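Local coordinates for enoyl-acyl carrier protein reductase (PDB 6KIA) that probably reduces enoyl groups carried on acyl carrier protein during fatty acid synthesis, using bound NADH, and is linked to triclosan resistance, at residues A106-K111 against D116-A121. Sequence-based numbering, arbitrary orientation.
Sequences ADMTLK and DKLDWA
Met108 provides nearly all of the share of 106-111 in this contact, its side chain running alongside that of Asp116 in the opposite direction and ending beside Leu118. With CG anti to the carbonyl carbon (chi1 -65°), the extended chain lies along Asp116 and delivers CE to Leu118. Near its root, Met108 CG lies 3.3 Å from Asp116 OD2, and CA of Met108 is 3.5 Å from the same oxygen. At its tip, the CE methyl of Met108 packs 3.7 Å from CB of Asp116 and, crossing the leucine side chain at about a right angle, 4.0 Å from Leu118 CD2. Methionine suits the place because its unbranched chain reaches past the aspartate, and the CE methyl packs against the branched end of Leu118.

Next along, Thr109 contributes through its backbone: its N is hydrogen-bonded to Ser112 OG, the same hydroxyl that bonds Asp116 OD2. Ser112 thus ties Thr109 to Asp116 across the loop, and aspartate suits position 116 by offering a carboxylate oxygen to it. The OG1 of Thr109 also receives a weak bond from Lys111 N, 3.3 Å long and bent to 121°.

Leu118 also packs on Leu200 of helix 196-219, and its N is hydrogen-bonded to Asp196 OD2. The contact itself belongs to the surface loop that joins helix 101-105 to helix 120-146. Because Asp116 OD2 has a polar partner in Ser112 OG while resting on Met108 CG, the carboxylate can border a buried apolar chain, and the Ser112 bonds form a polar bridge between the segments.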
ATOM      1  N   ALA A 106      15.297  16.196 -16.691  1.00 44.42           N
ATOM      2  CA  ALA A 106      14.703  17.481 -17.063  1.00 45.54           C
ATOM      3  C   ALA A 106      14.566  17.751 -18.559  1.00 48.44           C
ATOM      4  O   ALA A 106      13.661  18.476 -18.974  1.00 48.80           O
ATOM      5  CB  ALA A 106      15.500  18.612 -16.425  1.00 46.84           C
ATOM      6  N   ASP A 107      15.438  17.174 -19.379  1.00 46.41           N
ATOM      7  CA  ASP A 107      15.383  17.498 -20.800  1.00 52.11           C
ATOM      8  C   ASP A 107      14.845  16.344 -21.644  1.00 49.86           C
ATOM      9  O   ASP A 107      14.914  16.379 -22.875  1.00 54.91           O
ATOM     10  CB  ASP A 107      16.759  17.950 -21.291  1.00 59.47           C
ATOM     11  CG  ASP A 107      17.111  19.352 -20.812  1.00 66.77           C
ATOM     12  OD1 ASP A 107      16.311  20.281 -21.060  1.00 67.50           O
ATOM     13  OD2 ASP A 107      18.180  19.524 -20.185  1.00 70.69           O
ATOM     14  N   MET A 108      14.263  15.345 -20.979  1.00 32.92           N
ATOM     15  CA  MET A 108      13.509  14.306 -21.680  1.00 35.41           C
ATOM     16  C   MET A 108      12.205  14.898 -22.198  1.00 39.20           C
ATOM     17  O   MET A 108      11.547  15.662 -21.500  1.00 44.08           O
ATOM     18  CB  MET A 108      13.205  13.114 -20.764  1.00 33.25           C
ATOM     19  CG  MET A 108      14.431  12.361 -20.304  1.00 32.56           C
ATOM     20  SD  MET A 108      13.997  10.767 -19.577  1.00 39.53           S
ATOM     21  CE  MET A 108      15.637  10.078 -19.312  1.00 34.18           C
ATOM     22  N   THR A 109      11.836  14.537 -23.420  1.00 38.97           N
ATOM     23  CA  THR A 109      10.593  15.008 -24.013  1.00 39.98           C
ATOM     24  C   THR A 109       9.738  13.817 -24.380  1.00 34.12           C
ATOM     25  O   THR A 109      10.176  12.674 -24.248  1.00 34.46           O
ATOM     26  CB  THR A 109      10.839  15.859 -25.279  1.00 43.46           C
ATOM     27  OG1 THR A 109      11.278  15.012 -26.352  1.00 41.97           O
ATOM     28  CG2 THR A 109      11.885  16.937 -25.016  1.00 45.99           C
ATOM     29  N   LEU A 110       8.515  14.077 -24.830  1.00 36.51           N
ATOM     30  CA  LEU A 110       7.632  12.994 -25.222  1.00 37.55           C
ATOM     31  C   LEU A 110       8.196  12.216 -26.400  1.00 33.86           C
ATOM     32  O   LEU A 110       7.985  11.009 -26.499  1.00 38.62           O
ATOM     33  CB  LEU A 110       6.245  13.534 -25.568  1.00 47.07           C
ATOM     34  CG  LEU A 110       5.424  13.925 -24.341  1.00 50.70           C
ATOM     35  CD1 LEU A 110       4.131  14.607 -24.765  1.00 53.17           C
ATOM     36  CD2 LEU A 110       5.148  12.703 -23.473  1.00 48.55           C
ATOM     37  N   LYS A 111       8.913  12.901 -27.286  1.00 36.75           N
ATOM     38  CA  LYS A 111       9.585  12.217 -28.392  1.00 44.85           C
ATOM     39  C   LYS A 111      10.884  11.504 -28.001  1.00 42.48           C
ATOM     40  O   LYS A 111      11.269  10.526 -28.646  1.00 43.64           O
ATOM     41  CB  LYS A 111       9.853  13.178 -29.555  1.00 54.15           C
ATOM     42  CG  LYS A 111       8.778  13.097 -30.635  1.00 65.22           C
ATOM     43  CD  LYS A 111       8.863  14.214 -31.663  1.00 71.15           C
ATOM     44  CE  LYS A 111       8.106  13.826 -32.938  1.00 76.42           C
ATOM     45  NZ  LYS A 111       6.651  13.585 -32.721  1.00 78.49           N
ATOM     46  N   ASP A 116      16.270   8.081 -24.555  1.00 30.78           N
ATOM     47  CA  ASP A 116      17.233   8.817 -23.717  1.00 31.51           C
ATOM     48  C   ASP A 116      17.954   7.891 -22.750  1.00 25.85           C
ATOM     49  O   ASP A 116      17.352   6.994 -22.159  1.00 33.05           O
ATOM     50  CB  ASP A 116      16.547   9.947 -22.941  1.00 26.96           C
ATOM     51  CG  ASP A 116      16.306  11.195 -23.789  1.00 35.29           C
ATOM     52  OD1 ASP A 116      16.981  11.381 -24.827  1.00 32.22           O
ATOM     53  OD2 ASP A 116      15.431  12.003 -23.409  1.00 41.68           O
ATOM     54  N   LYS A 117      19.250   8.125 -22.573  1.00 24.16           N
ATOM     55  CA  LYS A 117      20.056   7.249 -21.731  1.00 27.72           C
ATOM     56  C   LYS A 117      20.587   8.051 -20.552  1.00 29.16           C
ATOM     57  O   LYS A 117      20.842   9.246 -20.679  1.00 31.78           O
ATOM     58  CB  LYS A 117      21.206   6.642 -22.534  1.00 31.40           C
ATOM     59  CG  LYS A 117      20.712   5.643 -23.599  1.00 25.98           C
ATOM     60  CD  LYS A 117      19.788   4.584 -23.052  1.00 29.36           C
ATOM     61  CE  LYS A 117      19.296   3.728 -24.194  1.00 29.68           C
ATOM     62  NZ  LYS A 117      18.371   2.641 -23.819  1.00 31.97           N
ATOM     63  N   LEU A 118      20.767   7.395 -19.409  1.00 29.12           N
ATOM     64  CA  LEU A 118      21.210   8.090 -18.206  1.00 27.96           C
ATOM     65  C   LEU A 118      22.639   7.728 -17.795  1.00 29.99           C
ATOM     66  O   LEU A 118      23.109   6.616 -18.041  1.00 33.19           O
ATOM     67  CB  LEU A 118      20.235   7.797 -17.049  1.00 24.36           C
ATOM     68  CG  LEU A 118      18.828   8.375 -17.215  1.00 22.61           C
ATOM     69  CD1 LEU A 118      17.851   7.824 -16.170  1.00 28.68           C
ATOM     70  CD2 LEU A 118      18.900   9.884 -17.094  1.00 29.94           C
ATOM     71  N   ASP A 119      23.314   8.698 -17.183  1.00 27.85           N
ATOM     72  CA  ASP A 119      24.623   8.517 -16.562  1.00 29.89           C
ATOM     73  C   ASP A 119      24.474   7.728 -15.276  1.00 34.39           C
ATOM     74  O   ASP A 119      24.248   8.300 -14.202  1.00 33.20           O
ATOM     75  CB  ASP A 119      25.253   9.888 -16.292  1.00 36.89           C
ATOM     76  CG  ASP A 119      26.672   9.804 -15.732  1.00 41.65           C
ATOM     77  OD1 ASP A 119      27.179   8.692 -15.473  1.00 39.16           O
ATOM     78  OD2 ASP A 119      27.294  10.876 -15.590  1.00 43.36           O
ATOM     79  N   TRP A 120      24.632   6.416 -15.379  1.00 25.48           N
ATOM     80  CA  TRP A 120      24.338   5.550 -14.251  1.00 29.93           C
ATOM     81  C   TRP A 120      25.352   5.654 -13.127  1.00 36.20           C
ATOM     82  O   TRP A 120      25.016   5.379 -11.980  1.00 38.40           O
ATOM     83  CB  TRP A 120      24.211   4.097 -14.711  1.00 24.70           C
ATOM     84  CG  TRP A 120      22.962   3.870 -15.538  1.00 29.46           C
ATOM     85  CD1 TRP A 120      22.898   3.622 -16.884  1.00 33.74           C
ATOM     86  CD2 TRP A 120      21.601   3.932 -15.080  1.00 32.20           C
ATOM     87  NE1 TRP A 120      21.582   3.498 -17.284  1.00 33.89           N
ATOM     88  CE2 TRP A 120      20.769   3.680 -16.192  1.00 35.69           C
ATOM     89  CE3 TRP A 120      21.006   4.157 -13.831  1.00 29.49           C
ATOM     90  CZ2 TRP A 120      19.381   3.658 -16.094  1.00 29.52           C
ATOM     91  CZ3 TRP A 120      19.620   4.131 -13.740  1.00 35.06           C
ATOM     92  CH2 TRP A 120      18.828   3.884 -14.862  1.00 32.69           C
ATOM     93  N   ALA A 121      26.578   6.067 -13.442  1.00 31.05           N
ATOM     94  CA  ALA A 121      27.582   6.310 -12.413  1.00 32.88           C
ATOM     95  C   ALA A 121      27.135   7.444 -11.506  1.00 34.14           C
ATOM     96  O   ALA A 121      27.189   7.326 -10.268  1.00 32.87           O
ATOM     97  CB  ALA A 121      28.921   6.624 -13.044  1.00 30.06           C
TER